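Response regulator protein (Burkholderia pseudomallei, PDB 3RQI) is a response regulator whose receiver domain carries a phosphoaspartate and which probably controls transcription through a Fis-type DNA-binding domain. Local coordinates at the interface of chains A and B. Residues are numbered along the deposited sequence; one frame, centred on the assembly and turned at random. Chains: chain A/B, Response regulator protein.

Contact 1: the interface of chains A and B. Residues chain A 127-128, 131-132; chain B 90, 92-93.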
# COMPACT_ATOMS: atom_id res chain seq x y z
N GLN A 127 2.35 -9.05 8.41
CA GLN A 127 2.98 -7.73 8.21
C GLN A 127 1.99 -6.59 8.52
O GLN A 127 2.34 -5.58 9.13
CB GLN A 127 3.63 -7.64 6.80
CG GLN A 127 4.95 -8.51 6.65
CD GLN A 127 5.37 -8.99 5.22
OE1 GLN A 127 4.81 -8.58 4.24
NE2 GLN A 127 6.38 -9.87 5.15
N ALA A 128 0.73 -6.79 8.14
CA ALA A 128 -0.32 -5.82 8.45
C ALA A 128 -0.52 -5.65 9.95
O ALA A 128 -0.60 -4.52 10.45
CB ALA A 128 -1.64 -6.18 7.73
N ALA A 131 2.38 -3.79 11.43
CA ALA A 131 2.28 -2.35 11.12
C ALA A 131 1.32 -1.63 12.07
O ALA A 131 1.60 -0.53 12.54
CB ALA A 131 1.85 -2.12 9.65
N LEU A 132 0.19 -2.25 12.35
CA LEU A 132 -0.80 -1.63 13.22
C LEU A 132 -0.26 -1.47 14.66
O LEU A 132 -0.65 -0.55 15.37
CB LEU A 132 -2.14 -2.36 13.16
CG LEU A 132 -2.90 -2.13 11.83
CD1 LEU A 132 -4.07 -3.06 11.70
CD2 LEU A 132 -3.36 -0.70 11.62
N SER B 90 -0.19 2.52 5.86
CA SER B 90 1.01 1.74 5.58
C SER B 90 0.80 0.86 4.37
O SER B 90 -0.34 0.43 4.07
CB SER B 90 1.40 0.87 6.79
OG SER B 90 0.38 -0.05 7.17
N ALA B 92 1.74 -2.22 4.21
CA ALA B 92 1.31 -3.53 4.64
C ALA B 92 -0.20 -3.62 4.88
O ALA B 92 -0.84 -4.60 4.46
CB ALA B 92 2.09 -3.99 5.90
N THR B 93 -0.78 -2.61 5.52
CA THR B 93 -2.23 -2.67 5.73
C THR B 93 -3.02 -2.47 4.44
O THR B 93 -4.13 -3.00 4.31
CB THR B 93 -2.68 -1.71 6.81
OG1 THR B 93 -2.23 -0.39 6.49
CG2 THR B 93 -2.14 -2.13 8.13
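A helix packed against a helix start joins A:Gln127, A:Ala128, A:Ala131 and A:Leu132 to B:Ser90, B:Ala92 and B:Thr93, with alanine and threonine methyls at its centre; it is part of the two-fold interface of a receiver-family response regulator, a probable dimer. Helix 123-133 of chain A lies against the amino end of helix 91-100 of chain B. The methyl group of B:Ala92 abuts the backbone of A:Gln127, with CB 3.6 Å from the carbonyl O, so the glutamine contributes mainly main chain. In the other direction, CB of A:Ala128 faces the carbonyl O of B:Ala92 at 3.7 Å. B:Thr93 presents its methyl: CG2 sits 3.8 Å from CG of A:Leu132, and the two side chains cross obliquely. The chi1 of 55° turns B:Thr93 OG1 away from this apolar contact and back towards B:Ser90, which caps the helix start. There, B:Thr93 OG1 and B:Ser90 OG are hydrogen bonded at 2.7 Å. OG of B:Ser90 accepts a hydrogen bond from the backbone N of B:Thr93 at 3.3 Å, with 159° at the hydrogen. B:Thr93 OG1 also donates to the B:Ser90 carbonyl O, the donor lying 33° off the carbonyl plane. The capping OG of B:Ser90 also touches chain A, 3.6 Å from CB of A:Ala131.

Contact 2: the interface of chains A and B. Residues chain A 88-91, 94, 105, 107; chain B 91, 174.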
# COMPACT_ATOMS: atom_id res chain seq x y z
N TYR A 88 10.33 2.23 -6.00
CA TYR A 88 9.34 3.28 -6.13
C TYR A 88 8.06 2.97 -5.35
O TYR A 88 6.97 2.95 -5.91
CB TYR A 88 9.06 3.52 -7.60
CG TYR A 88 10.30 3.98 -8.33
CD1 TYR A 88 10.79 5.28 -8.20
CD2 TYR A 88 11.02 3.08 -9.10
CE1 TYR A 88 11.95 5.68 -8.88
CE2 TYR A 88 12.16 3.46 -9.76
CZ TYR A 88 12.63 4.75 -9.65
OH TYR A 88 13.78 5.09 -10.35
N ALA A 89 8.21 2.70 -4.06
CA ALA A 89 7.06 2.18 -3.32
C ALA A 89 6.01 3.26 -3.09
O ALA A 89 6.35 4.44 -2.85
CB ALA A 89 7.50 1.55 -2.00
N SER A 90 4.74 2.86 -3.18
CA SER A 90 3.62 3.74 -2.85
C SER A 90 2.40 2.92 -2.49
O SER A 90 2.21 1.78 -2.97
CB SER A 90 3.29 4.67 -4.03
OG SER A 90 2.93 3.96 -5.22
N ILE A 91 1.57 3.51 -1.63
CA ILE A 91 0.27 2.84 -1.36
C ILE A 91 -0.52 2.61 -2.63
O ILE A 91 -1.10 1.52 -2.80
CB ILE A 91 -0.52 3.63 -0.31
CG1 ILE A 91 0.29 3.54 1.00
CG2 ILE A 91 -1.94 3.10 -0.18
CD1 ILE A 91 -0.29 4.34 2.16
N ALA A 94 0.68 -0.38 -4.54
CA ALA A 94 0.49 -1.61 -3.77
C ALA A 94 -0.98 -2.07 -3.88
O ALA A 94 -1.24 -3.22 -4.14
CB ALA A 94 0.91 -1.38 -2.32
N TYR A 105 4.07 -7.24 -1.42
CA TYR A 105 4.71 -6.06 -2.00
C TYR A 105 5.74 -5.61 -0.99
O TYR A 105 5.45 -5.51 0.20
CB TYR A 105 3.63 -5.00 -2.22
CG TYR A 105 4.00 -3.64 -2.84
CD1 TYR A 105 3.48 -3.27 -4.08
CD2 TYR A 105 4.84 -2.73 -2.15
CE1 TYR A 105 3.74 -2.02 -4.64
CE2 TYR A 105 5.13 -1.48 -2.69
CZ TYR A 105 4.57 -1.14 -3.93
OH TYR A 105 4.84 0.09 -4.46
N ALA A 107 9.19 -2.83 -0.37
CA ALA A 107 10.13 -1.77 -0.78
C ALA A 107 11.58 -2.25 -0.80
O ALA A 107 12.04 -2.95 0.14
CB ALA A 107 10.00 -0.56 0.15
N ILE B 91 1.90 0.58 3.67
CA ILE B 91 1.79 -0.41 2.57
C ILE B 91 1.26 -1.73 3.06
O ILE B 91 0.40 -2.34 2.39
CB ILE B 91 3.14 -0.54 1.85
CG1 ILE B 91 3.40 0.81 1.18
CG2 ILE B 91 3.12 -1.71 0.88
CD1 ILE B 91 4.75 0.92 0.47
N GLN B 174 12.91 5.21 2.08
CA GLN B 174 13.23 5.03 0.66
C GLN B 174 13.42 6.37 -0.08
O GLN B 174 14.31 6.50 -0.93
CB GLN B 174 12.14 4.18 -0.01
CG GLN B 174 12.58 3.47 -1.28
CD GLN B 174 11.43 2.71 -1.93
OE1 GLN B 174 10.37 3.29 -2.21
NE2 GLN B 174 11.64 1.42 -2.17
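The backbone N of A:Ala89 donates to the side-chain amide oxygen OE1 of B:Gln174 at 2.9 Å, with 160° at the hydrogen. As modelled, the N-H approaches in the carbonyl plane, on a lone pair; B:Gln174 is poorly ordered, so both bond and geometry are tentative. This glutamine belongs to helix 170-177, the recognition helix of the Fis-type helix-turn-helix, so one chain's DNA-binding domain meets the other chain's receiver domain. Also as modelled, NE2 of B:Gln174 lies 3.5 Å from CB of A:Ala107. The side chain of B:Ile91 runs roughly perpendicular to that of A:Tyr105, which occupies the conserved aromatic switch position of receiver domains. CB of A:Ala94 covers the centre of one face of the A:Tyr105 ring, 3.6 Å above the plane, and from that same side B:Ile91 approaches the rim, B:Ile91 CG2 3.6 Å from A:Tyr105 CD2. With CG anti to the backbone N (chi1 -179°), the ring reaches towards the loop, where A:Tyr105 OH accepts a hydrogen bond from the backbone N of A:Ser90 at 3.1 Å. This bond helps to fix the ring. CB of A:Ala89 stands at the ring edge, in plane, and also touches B:Ile91 CD1. Near the two-fold axis, CG1 of A:Ile91 and CG1 of B:Ile91 lie 4.1 Å apart.

Contact 3: the interface of chains A and B. Residues chain A 94, 98, 103-105, 124; chain B 95, 98-99.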
# COMPACT_ATOMS: atom_id res chain seq x y z
N ALA A 94 0.68 -0.38 -4.54
CA ALA A 94 0.49 -1.61 -3.77
C ALA A 94 -0.98 -2.07 -3.88
O ALA A 94 -1.24 -3.22 -4.14
CB ALA A 94 0.91 -1.38 -2.32
N VAL A 98 -2.02 -5.65 -5.88
CA VAL A 98 -2.74 -6.74 -5.22
C VAL A 98 -4.01 -7.03 -6.01
O VAL A 98 -4.39 -8.19 -6.21
CB VAL A 98 -3.04 -6.42 -3.72
CG1 VAL A 98 -3.96 -7.51 -3.11
CG2 VAL A 98 -1.75 -6.22 -2.97
N ASP A 103 0.77 -11.39 -4.67
CA ASP A 103 0.61 -11.89 -3.32
C ASP A 103 1.16 -10.96 -2.22
O ASP A 103 0.70 -11.02 -1.09
CB ASP A 103 1.22 -13.30 -3.17
CG ASP A 103 0.59 -14.29 -4.10
OD1 ASP A 103 -0.60 -14.65 -3.86
OD2 ASP A 103 1.23 -14.69 -5.08
N ASN A 104 2.17 -10.14 -2.54
CA ASN A 104 2.73 -9.25 -1.54
C ASN A 104 3.54 -8.16 -2.22
O ASN A 104 3.68 -8.14 -3.46
CB ASN A 104 3.62 -10.03 -0.54
CG ASN A 104 3.64 -9.40 0.83
OD1 ASN A 104 3.10 -8.29 1.05
ND2 ASN A 104 4.28 -10.10 1.78
N TYR A 105 4.07 -7.24 -1.42
CA TYR A 105 4.71 -6.06 -2.00
C TYR A 105 5.74 -5.61 -0.99
O TYR A 105 5.45 -5.51 0.20
CB TYR A 105 3.63 -5.00 -2.22
CG TYR A 105 4.00 -3.64 -2.84
CD1 TYR A 105 3.48 -3.27 -4.08
CD2 TYR A 105 4.84 -2.73 -2.15
CE1 TYR A 105 3.74 -2.02 -4.64
CE2 TYR A 105 5.13 -1.48 -2.69
CZ TYR A 105 4.57 -1.14 -3.93
OH TYR A 105 4.84 0.09 -4.46
N SER A 124 1.53 -11.38 4.31
CA SER A 124 0.85 -10.08 4.34
C SER A 124 0.03 -9.86 5.61
O SER A 124 0.05 -8.75 6.17
CB SER A 124 -0.01 -9.81 3.06
OG SER A 124 -1.06 -10.78 2.92
N VAL B 95 -2.05 -3.56 1.38
CA VAL B 95 -2.01 -4.91 0.75
C VAL B 95 -3.10 -5.79 1.39
O VAL B 95 -3.90 -6.36 0.63
CB VAL B 95 -0.59 -5.54 0.93
CG1 VAL B 95 -0.59 -7.03 0.56
CG2 VAL B 95 0.48 -4.79 0.10
N VAL B 98 -6.84 -4.82 0.66
CA VAL B 98 -7.31 -5.13 -0.70
C VAL B 98 -7.55 -6.62 -0.80
O VAL B 98 -8.54 -7.07 -1.41
CB VAL B 98 -6.31 -4.62 -1.78
CG1 VAL B 98 -6.74 -5.12 -3.19
CG2 VAL B 98 -6.16 -3.12 -1.69
N LYS B 99 -6.69 -7.44 -0.18
CA LYS B 99 -6.94 -8.89 -0.22
C LYS B 99 -8.29 -9.25 0.42
O LYS B 99 -8.97 -10.18 -0.03
CB LYS B 99 -5.82 -9.66 0.51
CG LYS B 99 -4.47 -9.65 -0.17
CD LYS B 99 -3.57 -10.67 0.54
CE LYS B 99 -2.20 -10.70 -0.07
NZ LYS B 99 -1.39 -11.80 0.48
O HOH W 1 -1.94 -13.84 -1.93
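Helical backbone at B:Val95 and B:Lys99, one turn apart in helix 91-100, directs both side chains towards A:Val98, A:Ser124 and the main chain of A:Asp103, resembling the α4-β5-α5 type of face through which many receiver domains pair. B:Lys99 spans the contact with an extended chain. The terminal amine B:Lys99 NZ donates to the carbonyl O of A:Asp103 at 2.7 Å, in the carbonyl plane and with a C=O...N angle of 146°. B:Lys99 NZ also donates to the hydroxyl OG of A:Ser124 at 2.7 Å, tying the loop residue before strand 104-107, and helix 123-133, to the partner. The A:Ser124 chi1 of 62° places OG towards the lysine, while CB meets B:Val95. Water 1, 3.2 Å from B:Lys99 NZ, links the amine to carboxylate OD1 of A:Asp103. A:Asp103 OD1 and B:Lys99 NZ are 5.2 Å apart, so any attraction acts at a distance rather than through a direct salt bridge. Beside the lysine, along helix 91-100, the contact is apolar. CG1 of B:Val95 lies 3.8 Å from CG2 of A:Val98, the side chains nearly perpendicular, and CG2 of B:Val95 abuts CB of A:Tyr105. A:Val98 and B:Val98 lie alongside one another, pointing opposite ways, their CG1 methyls 3.7 Å apart, and A:Val98 CG1 also packs on B:Lys99 CG.

The C-alpha centres of contacts 1 and 2 lie about 12 Å apart, while contact 3 is about 10 Å from each. Helix 91-100 of chain B enters all three: its capped start in contact 1, B:Ile91 in contact 2 and its later turns in contact 3. Contacts 1 and 3 share helix 123-133 of chain A; contacts 2 and 3 share A:Ala94 and A:Tyr105. Two-fold symmetry repeats each contact with the chains exchanged. Because contact 2 also engages the partner's DNA-binding helix, changes at the switch aromatic could plausibly be coupled to receiver pairing and to the placement of that helix.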